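Local structure of alkylhalidase CmlS (Streptomyces venezuelae, 3I3L) at residues G439-R443 with P444-D448. The protein probably acts as an FAD-dependent halogenase in chloramphenicol biosynthesis, carrying its flavin in covalent linkage to an aspartate. Sequence-based numbering, arbitrary orientation.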
ATOM      1  N   GLY A 439      12.511   9.589  11.271  1.00 31.00           N
ATOM      2  CA  GLY A 439      11.902   8.878  12.343  1.00 30.35           C
ATOM      3  C   GLY A 439      12.801   8.370  13.451  1.00 31.97           C
ATOM      4  O   GLY A 439      12.343   7.716  14.396  1.00 31.17           O
ATOM      5  N   ARG A 440      14.082   8.686  13.364  1.00 33.60           N
ATOM      6  CA  ARG A 440      15.074   8.202  14.317  1.00 35.41           C
ATOM      7  C   ARG A 440      14.796   8.730  15.717  1.00 35.71           C
ATOM      8  O   ARG A 440      14.695   9.936  15.914  1.00 35.94           O
ATOM      9  CB  ARG A 440      16.469   8.655  13.851  1.00 37.19           C
ATOM     10  CG  ARG A 440      17.621   8.202  14.761  1.00 41.33           C
ATOM     11  CD  ARG A 440      19.038   8.613  14.196  1.00 50.66           C
ATOM     12  NE  ARG A 440      19.238   8.358  12.748  1.00 50.73           N
ATOM     13  CZ  ARG A 440      19.430   7.146  12.207  1.00 55.06           C
ATOM     14  NH1 ARG A 440      19.430   6.045  12.970  1.00 55.05           N
ATOM     15  NH2 ARG A 440      19.604   7.024  10.890  1.00 52.73           N
ATOM     16  N   HIS A 441      14.639   7.818  16.689  1.00 36.18           N
ATOM     17  CA  HIS A 441      14.563   8.193  18.118  1.00 37.11           C
ATOM     18  C   HIS A 441      15.889   8.827  18.541  1.00 39.14           C
ATOM     19  O   HIS A 441      16.974   8.521  17.998  1.00 38.99           O
ATOM     20  CB  HIS A 441      14.287   6.996  19.010  1.00 35.42           C
ATOM     21  CG  HIS A 441      12.957   6.341  18.777  1.00 37.23           C
ATOM     22  ND1 HIS A 441      12.362   5.511  19.712  1.00 32.12           N
ATOM     23  CD2 HIS A 441      12.106   6.388  17.711  1.00 36.62           C
ATOM     24  CE1 HIS A 441      11.202   5.085  19.240  1.00 34.21           C
ATOM     25  NE2 HIS A 441      11.018   5.614  18.030  1.00 36.86           N
ATOM     26  N   GLN A 442      15.814   9.708  19.532  1.00 41.57           N
ATOM     27  CA  GLN A 442      16.994  10.493  19.917  1.00 43.78           C
ATOM     28  C   GLN A 442      17.771   9.882  21.094  1.00 45.32           C
ATOM     29  O   GLN A 442      18.398  10.580  21.882  1.00 46.27           O
ATOM     30  CB  GLN A 442      16.573  11.928  20.180  1.00 43.56           C
ATOM     31  CG  GLN A 442      15.877  12.577  18.978  1.00 44.00           C
ATOM     32  CD  GLN A 442      16.807  12.713  17.786  1.00 46.69           C
ATOM     33  OE1 GLN A 442      16.687  11.976  16.795  1.00 44.71           O
ATOM     34  NE2 GLN A 442      17.748  13.632  17.877  1.00 45.21           N
ATOM     35  N   ARG A 443      17.704   8.561  21.199  1.00 46.33           N
ATOM     36  CA  ARG A 443      18.455   7.814  22.172  1.00 47.74           C
ATOM     37  C   ARG A 443      18.687   6.453  21.534  1.00 48.82           C
ATOM     38  O   ARG A 443      17.964   6.097  20.597  1.00 49.58           O
ATOM     39  CB  ARG A 443      17.635   7.684  23.478  1.00 48.08           C
ATOM     40  CG  ARG A 443      16.416   6.767  23.380  1.00 46.95           C
ATOM     41  CD  ARG A 443      15.370   7.094  24.430  1.00 48.51           C
ATOM     42  NE  ARG A 443      15.069   8.522  24.437  1.00 48.28           N
ATOM     43  CZ  ARG A 443      14.166   9.123  23.658  1.00 49.00           C
ATOM     44  NH1 ARG A 443      13.432   8.428  22.774  1.00 44.75           N
ATOM     45  NH2 ARG A 443      13.988  10.443  23.765  1.00 47.69           N
ATOM     46  N   PRO A 444      19.634   5.659  22.074  1.00 49.19           N
ATOM     47  CA  PRO A 444      20.064   4.399  21.430  1.00 48.91           C
ATOM     48  C   PRO A 444      19.047   3.275  21.520  1.00 47.51           C
ATOM     49  O   PRO A 444      19.098   2.334  20.727  1.00 45.13           O
ATOM     50  CB  PRO A 444      21.341   4.002  22.215  1.00 49.78           C
ATOM     51  CG  PRO A 444      21.608   5.193  23.206  1.00 50.98           C
ATOM     52  CD  PRO A 444      20.287   5.868  23.382  1.00 49.77           C
ATOM     53  N   GLU A 445      18.154   3.354  22.497  1.00 48.34           N
ATOM     54  CA  GLU A 445      17.241   2.251  22.829  1.00 48.77           C
ATOM     55  C   GLU A 445      15.788   2.726  22.927  1.00 48.04           C
ATOM     56  O   GLU A 445      15.487   3.933  22.996  1.00 47.17           O
ATOM     57  CB  GLU A 445      17.661   1.586  24.150  1.00 50.22           C
ATOM     58  CG  GLU A 445      18.439   2.526  25.151  1.00 55.50           C
ATOM     59  CD  GLU A 445      17.526   3.458  25.968  1.00 59.83           C
ATOM     60  OE1 GLU A 445      17.789   4.695  26.004  1.00 57.01           O
ATOM     61  OE2 GLU A 445      16.531   2.941  26.552  1.00 62.80           O
ATOM     62  N   LEU A 446      14.887   1.757  22.940  1.00 46.01           N
ATOM     63  CA  LEU A 446      13.473   2.022  22.883  1.00 44.92           C
ATOM     64  C   LEU A 446      12.958   2.286  24.304  1.00 46.01           C
ATOM     65  O   LEU A 446      13.206   1.491  25.218  1.00 45.94           O
ATOM     66  CB  LEU A 446      12.774   0.802  22.268  1.00 43.49           C
ATOM     67  CG  LEU A 446      11.286   0.900  21.939  1.00 42.76           C
ATOM     68  CD1 LEU A 446      11.066   1.788  20.768  1.00 31.29           C
ATOM     69  CD2 LEU A 446      10.731  -0.496  21.704  1.00 39.13           C
ATOM     70  N   SER A 447      12.236   3.399  24.482  1.00 45.76           N
ATOM     71  CA  SER A 447      11.801   3.843  25.786  1.00 45.91           C
ATOM     72  C   SER A 447      10.548   4.709  25.693  1.00 47.32           C
ATOM     73  O   SER A 447      10.248   5.350  24.635  1.00 46.39           O
ATOM     74  CB  SER A 447      12.918   4.629  26.462  1.00 46.71           C
ATOM     75  OG  SER A 447      12.359   5.614  27.294  1.00 48.05           O
ATOM     76  N   ASP A 448       9.830   4.762  26.814  1.00 47.30           N
ATOM     77  CA  ASP A 448       8.628   5.572  26.921  1.00 47.10           C
ATOM     78  C   ASP A 448       8.992   7.051  27.055  1.00 46.49           C
ATOM     79  O   ASP A 448       8.131   7.926  27.099  1.00 47.91           O
ATOM     80  CB  ASP A 448       7.770   5.085  28.076  1.00 46.63           C
ATOM     81  CG  ASP A 448       6.289   5.109  27.750  1.00 49.30           C
ATOM     82  OD1 ASP A 448       5.917   5.763  26.752  1.00 51.41           O
ATOM     83  OD2 ASP A 448       5.480   4.503  28.513  1.00 51.96           O
TER
HETATM   84  O   HOH W   1      13.285   5.386  22.386  1.00 42.75           O
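R443 sets CG between its own backbone N and carbonyl carbon (chi1 70°), and a bend at chi3 (50°) then swings the guanidinium back toward H441. On the way the aliphatic part of the chain runs alongside the E445 carbonyl: CG of R443 lies 3.0 Å from the carbonyl O of E445, and CD of R443 rests 4.0 Å from CB of S447. The E445 side chain, bent at chi2, brings OE1 to 3.6 Å from CG of R443, crossing it at about a right angle. Carboxylate and guanidinium planes stand 79° apart, and NE of R443 stays 4.9 Å from OE1 of E445, so any attraction between the opposite charges is probably weak, with no contact between their charged atoms. The arginine's salt bridge goes instead from NH1 to E454. A water sits between the two limbs of this irregular loop joining helices 430-439 and 456-471, and bridges them where no direct hydrogen bond passes between residues 439-443 and 444-448. It lies in the plane of the H441 ring, 2.8 Å from ND1, and in the guanidinium plane of R443, where NH1 donates to it over 3.1 Å. The water donates to the E445 carbonyl O at 2.7 Å, and weakly accepts N-H from S447. At the other ring nitrogen, NE2 of H441 hydrogen-bonds to the hydroxyl of T106, in strand 105-108, and the ring stacks with F450. CD1 of L446 rests obliquely against the same ring, 3.6 Å from CE1 of H441. With R443 replaced by an alanine, E454 would probably lose its salt-bridge mate and the water one of its donors, and a gap would be left beside the E445 carbonyl and CB of S447, where CG and CD now lie.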